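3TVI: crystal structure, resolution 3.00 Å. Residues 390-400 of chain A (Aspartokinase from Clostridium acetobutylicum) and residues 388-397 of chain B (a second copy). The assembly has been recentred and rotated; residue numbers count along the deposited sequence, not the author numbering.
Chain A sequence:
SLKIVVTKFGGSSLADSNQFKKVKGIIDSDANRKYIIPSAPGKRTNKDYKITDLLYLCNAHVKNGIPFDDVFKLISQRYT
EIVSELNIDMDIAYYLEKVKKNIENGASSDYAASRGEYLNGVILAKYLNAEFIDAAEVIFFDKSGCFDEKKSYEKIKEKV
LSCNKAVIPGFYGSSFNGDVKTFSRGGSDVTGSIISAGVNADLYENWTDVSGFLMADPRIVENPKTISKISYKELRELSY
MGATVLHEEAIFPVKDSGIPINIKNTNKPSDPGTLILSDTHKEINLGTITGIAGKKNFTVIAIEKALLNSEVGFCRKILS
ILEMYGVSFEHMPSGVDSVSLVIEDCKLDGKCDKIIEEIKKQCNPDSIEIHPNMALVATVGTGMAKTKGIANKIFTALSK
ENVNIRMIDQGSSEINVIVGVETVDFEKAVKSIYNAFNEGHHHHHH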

# COMPACT_ATOMS: atom_id res chain seq x y z
N ILE A 390 14.20 16.30 1.82
CA ILE A 390 13.16 16.77 0.91
C ILE A 390 11.79 16.65 1.56
O ILE A 390 11.03 17.61 1.61
CB ILE A 390 13.21 16.03 -0.44
CG1 ILE A 390 14.48 16.44 -1.19
CG2 ILE A 390 12.00 16.36 -1.29
CD1 ILE A 390 14.54 17.93 -1.50
N ALA A 391 11.48 15.47 2.08
CA ALA A 391 10.32 15.29 2.93
C ALA A 391 10.32 16.39 3.97
O ALA A 391 9.38 17.18 4.07
CB ALA A 391 10.38 13.94 3.63
N ASN A 392 11.41 16.44 4.72
CA ASN A 392 11.52 17.34 5.86
C ASN A 392 11.31 18.79 5.47
O ASN A 392 10.73 19.56 6.24
CB ASN A 392 12.88 17.16 6.56
CG ASN A 392 12.95 17.87 7.90
OD1 ASN A 392 11.93 18.06 8.58
ND2 ASN A 392 14.16 18.26 8.30
N LYS A 393 11.76 19.17 4.27
CA LYS A 393 11.58 20.54 3.77
C LYS A 393 10.12 20.81 3.47
O LYS A 393 9.59 21.86 3.85
CB LYS A 393 12.42 20.79 2.52
CG LYS A 393 12.59 22.28 2.26
CD LYS A 393 13.38 22.61 1.00
CE LYS A 393 13.59 24.12 0.92
NZ LYS A 393 13.84 24.62 -0.46
N ILE A 394 9.47 19.86 2.80
CA ILE A 394 8.06 19.93 2.50
C ILE A 394 7.25 20.09 3.78
O ILE A 394 6.47 21.05 3.93
CB ILE A 394 7.59 18.67 1.76
CG1 ILE A 394 8.13 18.67 0.33
CG2 ILE A 394 6.08 18.58 1.73
CD1 ILE A 394 7.80 17.43 -0.48
N PHE A 395 7.44 19.17 4.72
CA PHE A 395 6.54 19.08 5.87
C PHE A 395 6.77 20.14 6.93
O PHE A 395 5.87 20.44 7.72
CB PHE A 395 6.60 17.69 6.47
CG PHE A 395 6.07 16.63 5.57
CD1 PHE A 395 4.72 16.52 5.36
CD2 PHE A 395 6.93 15.78 4.89
CE1 PHE A 395 4.21 15.55 4.51
CE2 PHE A 395 6.43 14.81 4.04
CZ PHE A 395 5.06 14.69 3.85
N THR A 396 7.96 20.73 6.95
CA THR A 396 8.17 21.88 7.79
C THR A 396 7.33 23.02 7.24
O THR A 396 6.72 23.76 8.00
CB THR A 396 9.64 22.29 7.82
OG1 THR A 396 10.42 21.17 8.23
CG2 THR A 396 9.86 23.45 8.78
N ALA A 397 7.31 23.13 5.91
CA ALA A 397 6.47 24.10 5.22
C ALA A 397 5.01 23.94 5.61
O ALA A 397 4.35 24.92 5.92
CB ALA A 397 6.63 23.94 3.72
N LEU A 398 4.51 22.71 5.60
CA LEU A 398 3.10 22.46 5.93
C LEU A 398 2.82 22.69 7.41
O LEU A 398 1.77 23.21 7.76
CB LEU A 398 2.69 21.05 5.49
CG LEU A 398 2.94 20.75 4.01
CD1 LEU A 398 2.54 19.32 3.67
CD2 LEU A 398 2.20 21.74 3.12
N SER A 399 3.75 22.31 8.28
CA SER A 399 3.63 22.63 9.72
C SER A 399 3.46 24.13 9.88
O SER A 399 2.45 24.58 10.40
CB SER A 399 4.87 22.19 10.51
OG SER A 399 4.84 20.82 10.83
N LYS A 400 4.46 24.88 9.43
CA LYS A 400 4.46 26.34 9.50
C LYS A 400 3.09 26.94 9.25
O LYS A 400 2.67 27.84 9.96
CB LYS A 400 5.45 26.93 8.48
CG LYS A 400 6.69 27.60 9.08
CD LYS A 400 7.63 26.61 9.76
CE LYS A 400 8.93 27.28 10.21
NZ LYS A 400 9.67 26.46 11.22
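Chain B (388-397) KGIANKIFTA

The contact is a small, near-antiparallel packing of the same helix from two copies of aspartokinase, with asparagine and phenylalanine side chains meeting across it and threonines to the side. The two stretches bury 370 Å², both sides summed. Chain B enters as a loop at Lys B388 and Gly B389, the latter at the N-cap position with phi/psi of 48/24°, and is helical from Ile B390 through Ala B397. Its N-to-C direction makes an angle of 145° with that of helix 390-400 of chain A (signed crossing angle -145°), and the axes approach to 8.6 Å.

The register follows from the nearest CA pairs: CA of Asn A392 lies 5.2 Å from CA of Phe B395, CA of Phe A395 lies 5.7 Å from CA of Asn B392, and CA of Ser A399 lies 5.4 Å from CA of Gly B389. As one chain's numbers rise the other's fall, as the opposed directions require.

Asn B392 acts as a knob, its side chain seated among Asn A392, Phe A395, Thr A396 and Ser A399. OD1 of Asn A392 and OD1 of Asn B392 are modelled 2.7 Å apart; the orientation of both amides is uncertain, so the polar pairing here remains open. Within each helix, the threonine hydroxyl turns back to its own backbone: OG1 of Thr A396 donates to O of Asn A392 at 2.6 Å, and OG1 of Thr B396 to O of Asn B392 at 2.7 Å.

Beside this polar cluster, Phe A395 and Phe B395 meet obliquely: CD2 of Phe A395 is 3.8 Å from CE2 of Phe B395, with ring planes at 37°. CB of Ala A391 covers one face of the Phe B395 ring, 4.3 Å from its CG. At the other end, OG of Ser A399 comes within 3.3 Å of CA of Gly B389; an ideal CB there would clash with that hydroxyl.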

# COMPACT_ATOMS: atom_id res chain seq x y z
N LYS B 388 0.43 17.91 15.64
CA LYS B 388 1.00 18.70 14.55
C LYS B 388 2.46 18.29 14.31
O LYS B 388 3.17 17.92 15.26
CB LYS B 388 0.92 20.20 14.86
N GLY B 389 2.86 18.32 13.04
CA GLY B 389 4.25 18.10 12.62
C GLY B 389 4.95 16.88 13.20
O GLY B 389 6.18 16.83 13.24
N ILE B 390 4.17 15.88 13.61
CA ILE B 390 4.70 14.71 14.31
C ILE B 390 5.53 13.83 13.37
O ILE B 390 6.61 13.39 13.74
CB ILE B 390 3.58 13.90 15.00
CG1 ILE B 390 4.02 13.46 16.40
CG2 ILE B 390 3.14 12.72 14.15
CD1 ILE B 390 5.29 12.63 16.42
N ALA B 391 5.06 13.60 12.15
CA ALA B 391 5.90 12.97 11.12
C ALA B 391 7.10 13.85 10.79
O ALA B 391 8.20 13.35 10.58
CB ALA B 391 5.10 12.67 9.85
N ASN B 392 6.89 15.17 10.76
CA ASN B 392 7.99 16.11 10.50
C ASN B 392 9.08 15.99 11.54
O ASN B 392 10.27 16.06 11.21
CB ASN B 392 7.49 17.56 10.45
CG ASN B 392 8.52 18.51 9.87
OD1 ASN B 392 9.31 18.15 8.99
ND2 ASN B 392 8.52 19.75 10.35
N LYS B 393 8.69 15.79 12.79
CA LYS B 393 9.67 15.58 13.85
C LYS B 393 10.55 14.38 13.55
O LYS B 393 11.74 14.41 13.82
CB LYS B 393 8.99 15.43 15.22
CG LYS B 393 9.91 15.68 16.41
CD LYS B 393 9.11 15.94 17.67
CE LYS B 393 9.98 16.05 18.92
NZ LYS B 393 9.16 16.18 20.15
N ILE B 394 9.96 13.33 12.99
CA ILE B 394 10.71 12.14 12.61
C ILE B 394 11.63 12.41 11.43
O ILE B 394 12.75 11.89 11.36
CB ILE B 394 9.78 10.96 12.24
CG1 ILE B 394 9.03 10.45 13.48
CG2 ILE B 394 10.56 9.81 11.62
CD1 ILE B 394 7.87 9.55 13.13
N PHE B 395 11.17 13.22 10.48
CA PHE B 395 11.98 13.48 9.30
C PHE B 395 13.11 14.45 9.63
O PHE B 395 14.18 14.35 9.04
CB PHE B 395 11.12 14.02 8.16
CG PHE B 395 9.92 13.18 7.87
CD1 PHE B 395 10.02 11.80 7.79
CD2 PHE B 395 8.68 13.76 7.66
CE1 PHE B 395 8.91 11.02 7.52
CE2 PHE B 395 7.56 12.98 7.40
CZ PHE B 395 7.68 11.61 7.32
N THR B 396 12.86 15.37 10.56
CA THR B 396 13.92 16.25 11.03
C THR B 396 15.00 15.40 11.63
O THR B 396 16.15 15.54 11.27
CB THR B 396 13.46 17.25 12.11
OG1 THR B 396 12.23 17.86 11.73
CG2 THR B 396 14.51 18.32 12.31
N ALA B 397 14.62 14.51 12.54
CA ALA B 397 15.57 13.60 13.14
C ALA B 397 16.41 12.93 12.07
O ALA B 397 17.64 13.05 12.08
CB ALA B 397 14.85 12.54 13.97